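Long-range contact in clostripain-related protein (Bacteroides thetaiotaomicron, PDB 6N9J), which is a secreted cysteine protease of the clostripain (C11) family that probably cleaves peptide bonds and is inactivated by a covalent peptide inhibitor: residues 208-222 with 314-326. Numbering follows the deposited sequence.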
loop_
_atom_site.group_PDB
_atom_site.type_symbol
_atom_site.label_atom_id
_atom_site.label_comp_id
_atom_site.label_asym_id
_atom_site.label_seq_id
_atom_site.Cartn_x
_atom_site.Cartn_y
_atom_site.Cartn_z
ATOM N N VAL A 208 12.232 -4.553 -3.033
ATOM C CA VAL A 208 12.621 -5.679 -2.197
ATOM C C VAL A 208 13.264 -5.174 -0.908
ATOM O O VAL A 208 12.943 -5.656 0.179
ATOM C CB VAL A 208 13.594 -6.631 -2.944
ATOM C CG1 VAL A 208 14.118 -7.710 -2.008
ATOM C CG2 VAL A 208 12.899 -7.265 -4.137
ATOM N N SER A 209 14.173 -4.201 -1.038
ATOM C CA SER A 209 14.830 -3.604 0.126
ATOM C C SER A 209 13.825 -3.027 1.114
ATOM O O SER A 209 13.973 -3.188 2.329
ATOM C CB SER A 209 15.804 -2.494 -0.290
ATOM O OG SER A 209 16.790 -2.987 -1.174
ATOM N N ILE A 210 12.826 -2.324 0.586
ATOM C CA ILE A 210 11.803 -1.705 1.425
ATOM C C ILE A 210 11.044 -2.796 2.173
ATOM O O ILE A 210 10.839 -2.701 3.393
ATOM C CB ILE A 210 10.837 -0.827 0.584
ATOM C CG1 ILE A 210 11.568 0.418 0.069
ATOM C CG2 ILE A 210 9.579 -0.430 1.411
ATOM C CD1 ILE A 210 10.877 1.133 -1.110
ATOM N N ALA A 211 10.675 -3.854 1.446
ATOM C CA ALA A 211 9.898 -4.966 1.997
ATOM C C ALA A 211 10.642 -5.692 3.109
ATOM O O ALA A 211 10.097 -5.925 4.183
ATOM C CB ALA A 211 9.542 -5.937 0.903
ATOM N N GLU A 212 11.894 -6.049 2.834
ATOM C CA GLU A 212 12.714 -6.772 3.794
ATOM C C GLU A 212 12.885 -5.978 5.072
ATOM O O GLU A 212 12.813 -6.535 6.159
ATOM C CB GLU A 212 14.092 -7.102 3.193
ATOM C CG GLU A 212 14.095 -8.272 2.194
ATOM C CD GLU A 212 14.167 -9.649 2.857
ATOM O OE1 GLU A 212 14.384 -9.731 4.084
ATOM O OE2 GLU A 212 14.020 -10.666 2.135
ATOM N N ASN A 213 13.119 -4.672 4.939
ATOM C CA ASN A 213 13.364 -3.833 6.103
ATOM C C ASN A 213 12.066 -3.572 6.860
ATOM O O ASN A 213 12.043 -3.576 8.090
ATOM C CB ASN A 213 14.041 -2.512 5.697
ATOM C CG ASN A 213 15.533 -2.673 5.450
ATOM O OD1 ASN A 213 16.338 -2.576 6.370
ATOM N ND2 ASN A 213 15.903 -2.935 4.208
ATOM N N TYR A 214 10.986 -3.353 6.125
ATOM C CA TYR A 214 9.687 -3.218 6.762
ATOM C C TYR A 214 9.397 -4.494 7.576
ATOM O O TYR A 214 9.229 -4.429 8.792
ATOM C CB TYR A 214 8.599 -2.983 5.718
ATOM C CG TYR A 214 7.284 -2.503 6.279
ATOM C CD1 TYR A 214 6.682 -1.365 5.757
ATOM C CD2 TYR A 214 6.663 -3.154 7.352
ATOM C CE1 TYR A 214 5.485 -0.902 6.249
ATOM C CE2 TYR A 214 5.458 -2.691 7.873
ATOM C CZ TYR A 214 4.881 -1.563 7.302
ATOM O OH TYR A 214 3.704 -1.046 7.762
ATOM N N TYR A 215 9.340 -5.640 6.902
ATOM C CA TYR A 215 9.025 -6.898 7.568
ATOM C C TYR A 215 9.908 -7.220 8.776
ATOM O O TYR A 215 9.417 -7.674 9.806
ATOM C CB TYR A 215 9.118 -8.047 6.563
ATOM C CG TYR A 215 8.804 -9.386 7.187
ATOM C CD1 TYR A 215 7.490 -9.749 7.457
ATOM C CD2 TYR A 215 9.816 -10.280 7.524
ATOM C CE1 TYR A 215 7.183 -10.956 8.036
ATOM C CE2 TYR A 215 9.518 -11.508 8.098
ATOM C CZ TYR A 215 8.193 -11.831 8.355
ATOM O OH TYR A 215 7.871 -13.028 8.945
ATOM N N SER A 216 11.212 -6.995 8.646
ATOM C CA SER A 216 12.154 -7.483 9.638
ATOM C C SER A 216 11.961 -6.888 11.037
ATOM O O SER A 216 12.205 -7.559 12.038
ATOM C CB SER A 216 13.582 -7.226 9.168
ATOM O OG SER A 216 14.508 -7.844 10.040
ATOM N N VAL A 217 11.535 -5.636 11.125
ATOM C CA VAL A 217 11.356 -5.050 12.445
ATOM C C VAL A 217 10.147 -5.690 13.145
ATOM O O VAL A 217 10.207 -6.022 14.331
ATOM C CB VAL A 217 11.202 -3.520 12.367
ATOM C CG1 VAL A 217 10.664 -2.958 13.673
ATOM C CG2 VAL A 217 12.551 -2.881 12.028
ATOM N N TYR A 218 9.068 -5.896 12.402
ATOM C CA TYR A 218 7.869 -6.501 12.975
ATOM C C TYR A 218 8.090 -7.970 13.296
ATOM O O TYR A 218 7.626 -8.458 14.335
ATOM C CB TYR A 218 6.674 -6.327 12.032
ATOM C CG TYR A 218 6.102 -4.936 12.112
ATOM C CD1 TYR A 218 5.162 -4.610 13.082
ATOM C CD2 TYR A 218 6.531 -3.935 11.242
ATOM C CE1 TYR A 218 4.653 -3.329 13.176
ATOM C CE2 TYR A 218 6.027 -2.652 11.327
ATOM C CZ TYR A 218 5.086 -2.353 12.293
ATOM O OH TYR A 218 4.586 -1.070 12.379
ATOM N N ALA A 219 8.805 -8.665 12.412
ATOM C CA ALA A 219 9.172 -10.065 12.631
ATOM C C ALA A 219 9.968 -10.260 13.920
ATOM O O ALA A 219 9.886 -11.309 14.554
ATOM C CB ALA A 219 9.963 -10.589 11.450
ATOM N N LYS A 220 10.729 -9.247 14.327
ATOM C CA LYS A 220 11.586 -9.415 15.492
ATOM C C LYS A 220 10.896 -9.139 16.834
ATOM O O LYS A 220 11.347 -9.631 17.871
ATOM C CB LYS A 220 12.838 -8.550 15.345
ATOM C CG LYS A 220 13.933 -9.272 14.580
ATOM C CD LYS A 220 15.024 -8.344 14.088
ATOM C CE LYS A 220 16.158 -9.148 13.452
ATOM N NZ LYS A 220 16.926 -8.342 12.466
ATOM N N LYS A 221 9.806 -8.381 16.835
ATOM C CA LYS A 221 9.084 -8.167 18.083
ATOM C C LYS A 221 7.773 -8.955 18.097
ATOM O O LYS A 221 6.945 -8.800 18.995
ATOM C CB LYS A 221 8.831 -6.679 18.315
ATOM C CG LYS A 221 8.502 -5.906 17.065
ATOM C CD LYS A 221 8.205 -4.448 17.389
ATOM C CE LYS A 221 9.330 -3.812 18.185
ATOM N NZ LYS A 221 9.023 -2.384 18.523
ATOM N N TYR A 222 7.615 -9.823 17.105
ATOM C CA TYR A 222 6.432 -10.659 16.989
ATOM C C TYR A 222 6.313 -11.657 18.131
ATOM O O TYR A 222 7.282 -12.300 18.536
ATOM C CB TYR A 222 6.445 -11.396 15.661
ATOM C CG TYR A 222 5.405 -12.482 15.507
ATOM C CD1 TYR A 222 4.061 -12.173 15.315
ATOM C CD2 TYR A 222 5.776 -13.820 15.497
ATOM C CE1 TYR A 222 3.117 -13.173 15.148
ATOM C CE2 TYR A 222 4.834 -14.827 15.341
ATOM C CZ TYR A 222 3.514 -14.495 15.158
ATOM O OH TYR A 222 2.587 -15.491 14.991
ATOM N N ALA A 314 5.052 -12.451 -11.136
ATOM C CA ALA A 314 4.464 -11.167 -10.766
ATOM C C ALA A 314 4.645 -10.859 -9.286
ATOM O O ALA A 314 4.890 -9.709 -8.919
ATOM C CB ALA A 314 2.987 -11.129 -11.131
ATOM N N VAL A 315 4.499 -11.873 -8.434
ATOM C CA VAL A 315 4.658 -11.681 -6.991
ATOM C C VAL A 315 6.075 -12.095 -6.625
ATOM O O VAL A 315 6.327 -13.263 -6.382
ATOM C CB VAL A 315 3.620 -12.508 -6.175
ATOM C CG1 VAL A 315 3.770 -12.252 -4.668
ATOM C CG2 VAL A 315 2.186 -12.215 -6.658
ATOM N N ILE A 316 7.014 -11.150 -6.602
ATOM C CA ILE A 316 8.425 -11.535 -6.554
ATOM C C ILE A 316 9.015 -11.602 -5.141
ATOM O O ILE A 316 10.146 -12.035 -4.949
ATOM C CB ILE A 316 9.287 -10.579 -7.412
ATOM C CG1 ILE A 316 9.201 -9.145 -6.896
ATOM C CG2 ILE A 316 8.850 -10.634 -8.873
ATOM C CD1 ILE A 316 10.184 -8.224 -7.577
ATOM N N TRP A 317 8.244 -11.195 -4.146
ATOM C CA TRP A 317 8.733 -11.191 -2.778
ATOM C C TRP A 317 7.503 -11.312 -1.892
ATOM O O TRP A 317 6.505 -10.658 -2.169
ATOM C CB TRP A 317 9.531 -9.896 -2.477
ATOM C CG TRP A 317 10.278 -9.931 -1.164
ATOM C CD1 TRP A 317 11.604 -10.204 -0.976
ATOM C CD2 TRP A 317 9.722 -9.720 0.148
ATOM N NE1 TRP A 317 11.909 -10.176 0.366
ATOM C CE2 TRP A 317 10.776 -9.884 1.074
ATOM C CE3 TRP A 317 8.446 -9.399 0.620
ATOM C CZ2 TRP A 317 10.589 -9.726 2.445
ATOM C CZ3 TRP A 317 8.258 -9.261 1.984
ATOM C CH2 TRP A 317 9.327 -9.423 2.882
ATOM N N LYS A 318 7.550 -12.151 -0.853
ATOM C CA LYS A 318 6.497 -12.130 0.176
ATOM C C LYS A 318 6.997 -12.703 1.496
ATOM O O LYS A 318 7.899 -13.546 1.527
ATOM C CB LYS A 318 5.252 -12.892 -0.275
ATOM C CG LYS A 318 5.447 -14.399 -0.310
ATOM C CD LYS A 318 4.232 -15.092 -0.879
ATOM C CE LYS A 318 4.568 -16.519 -1.252
ATOM N NZ LYS A 318 5.074 -17.249 -0.067
ATOM N N ASN A 319 6.418 -12.226 2.593
ATOM C CA ASN A 319 6.725 -12.791 3.895
ATOM C C ASN A 319 5.655 -12.416 4.898
ATOM O O ASN A 319 5.062 -11.346 4.816
ATOM C CB ASN A 319 8.095 -12.329 4.389
ATOM C CG ASN A 319 8.921 -13.466 4.948
ATOM O OD1 ASN A 319 8.380 -14.480 5.386
ATOM N ND2 ASN A 319 10.242 -13.307 4.939
ATOM N N THR A 320 5.403 -13.310 5.844
ATOM C CA THR A 320 4.427 -13.057 6.890
ATOM C C THR A 320 4.849 -13.766 8.165
ATOM O O THR A 320 5.490 -14.803 8.130
ATOM C CB THR A 320 3.013 -13.524 6.487
ATOM O OG1 THR A 320 2.070 -13.179 7.515
ATOM C CG2 THR A 320 2.983 -15.043 6.259
ATOM N N THR A 321 4.507 -13.180 9.299
ATOM C CA THR A 321 4.567 -13.908 10.552
ATOM C C THR A 321 3.421 -14.934 10.536
ATOM O O THR A 321 2.488 -14.798 9.746
ATOM C CB THR A 321 4.464 -12.948 11.742
ATOM O OG1 THR A 321 3.377 -12.037 11.520
ATOM C CG2 THR A 321 5.747 -12.142 11.852
ATOM N N ASP A 322 3.488 -15.963 11.374
ATOM C CA ASP A 322 2.491 -17.044 11.308
ATOM C C ASP A 322 1.068 -16.540 11.574
ATOM O O ASP A 322 0.104 -17.040 10.999
ATOM C CB ASP A 322 2.849 -18.163 12.288
ATOM C CG ASP A 322 4.135 -18.887 11.899
ATOM O OD1 ASP A 322 4.365 -19.086 10.684
ATOM O OD2 ASP A 322 4.916 -19.249 12.809
ATOM N N ASN A 323 0.955 -15.542 12.439
ATOM C CA ASN A 323 -0.309 -14.868 12.687
ATOM C C ASN A 323 -0.146 -13.390 12.384
ATOM O O ASN A 323 0.981 -12.876 12.364
ATOM C CB ASN A 323 -0.768 -15.058 14.143
ATOM C CG ASN A 323 -1.053 -16.505 14.497
ATOM O OD1 ASN A 323 -1.427 -17.310 13.645
ATOM N ND2 ASN A 323 -0.891 -16.841 15.773
ATOM N N ASN A 324 -1.267 -12.720 12.118
ATOM C CA ASN A 324 -1.336 -11.260 12.063
ATOM C C ASN A 324 -2.470 -10.798 12.974
ATOM O O ASN A 324 -3.432 -11.539 13.189
ATOM C CB ASN A 324 -1.577 -10.763 10.634
ATOM C CG ASN A 324 -0.299 -10.546 9.859
ATOM O OD1 ASN A 324 -0.143 -9.536 9.172
ATOM N ND2 ASN A 324 0.629 -11.489 9.969
ATOM N N TYR A 325 -2.369 -9.583 13.503
ATOM C CA TYR A 325 -3.460 -9.009 14.281
ATOM C C TYR A 325 -4.529 -8.446 13.347
ATOM O O TYR A 325 -4.213 -7.741 12.394
ATOM C CB TYR A 325 -2.937 -7.926 15.219
ATOM C CG TYR A 325 -3.969 -7.354 16.191
ATOM C CD1 TYR A 325 -4.200 -7.954 17.416
ATOM C CD2 TYR A 325 -4.682 -6.194 15.880
ATOM C CE1 TYR A 325 -5.124 -7.424 18.307
ATOM C CE2 TYR A 325 -5.596 -5.654 16.758
ATOM C CZ TYR A 325 -5.815 -6.269 17.971
ATOM O OH TYR A 325 -6.730 -5.739 18.852
ATOM N N CYS A 326 -5.792 -8.778 13.613
ATOM C CA CYS A 326 -6.899 -8.298 12.785
ATOM C C CYS A 326 -7.974 -7.780 13.692
ATOM O O CYS A 326 -8.039 -8.168 14.861
ATOM C CB CYS A 326 -7.464 -9.411 11.880
ATOM S SG CYS A 326 -6.367 -9.926 10.514
#
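Three aromatic rings, Trp317 from the strand, Tyr215 from helix 208-221 and Tyr222 near the C-terminal end of that helix, carry about half of the interface, each with a CH-pi contact over one face. The methyl CB of Ala211 sits over one face of the Trp317 indole, 3.7 Å from the centroid of the six-membered ring, while Val208 CG1 packs against the pyrrole side at CD1, 3.7 Å away. Further along, Asn319 covers a face of the Tyr215 ring: its CB stands 3.8 Å from the ring centroid, and the amide lies almost parallel to the ring, 7° between planes, so that the carboxamide stacks flat on the phenol. With CG anti to the backbone N, Tyr215 stretches from the helix to the strand, and its OH arrives 3.1 Å from Thr320 O. Thr321 CB lies over the centre of the Tyr222 ring, 3.6 Å from its centroid.

Two hydrogen bonds join the segments. Trp317 NE1 donates to Glu212 OE2 (2.8 Å, 155°); the oxygen lies in the indole plane, whereas NE1 comes to it from above the carboxylate plane. A bend at the second torsion of Glu212 folds the acid back to the indole edge. At the other end, Asn323 N donates to Tyr222 OH (3.0 Å), tying Tyr222 to the start of strand 323-326. The turn leading into that strand is braced from within by Thr321 OG1, which donates to Asn323 O and accepts from Val238 N, while Asn323 ND2 reaches Ser224 O.

Helix 208-221 and strand 315-320 run nearly parallel, 4° apart with axes 9.3 Å from each other, and the strand pairs antiparallel with 239-244: a helix packed on the central mixed sheet, in the layered alpha/beta manner of clan CD peptidases.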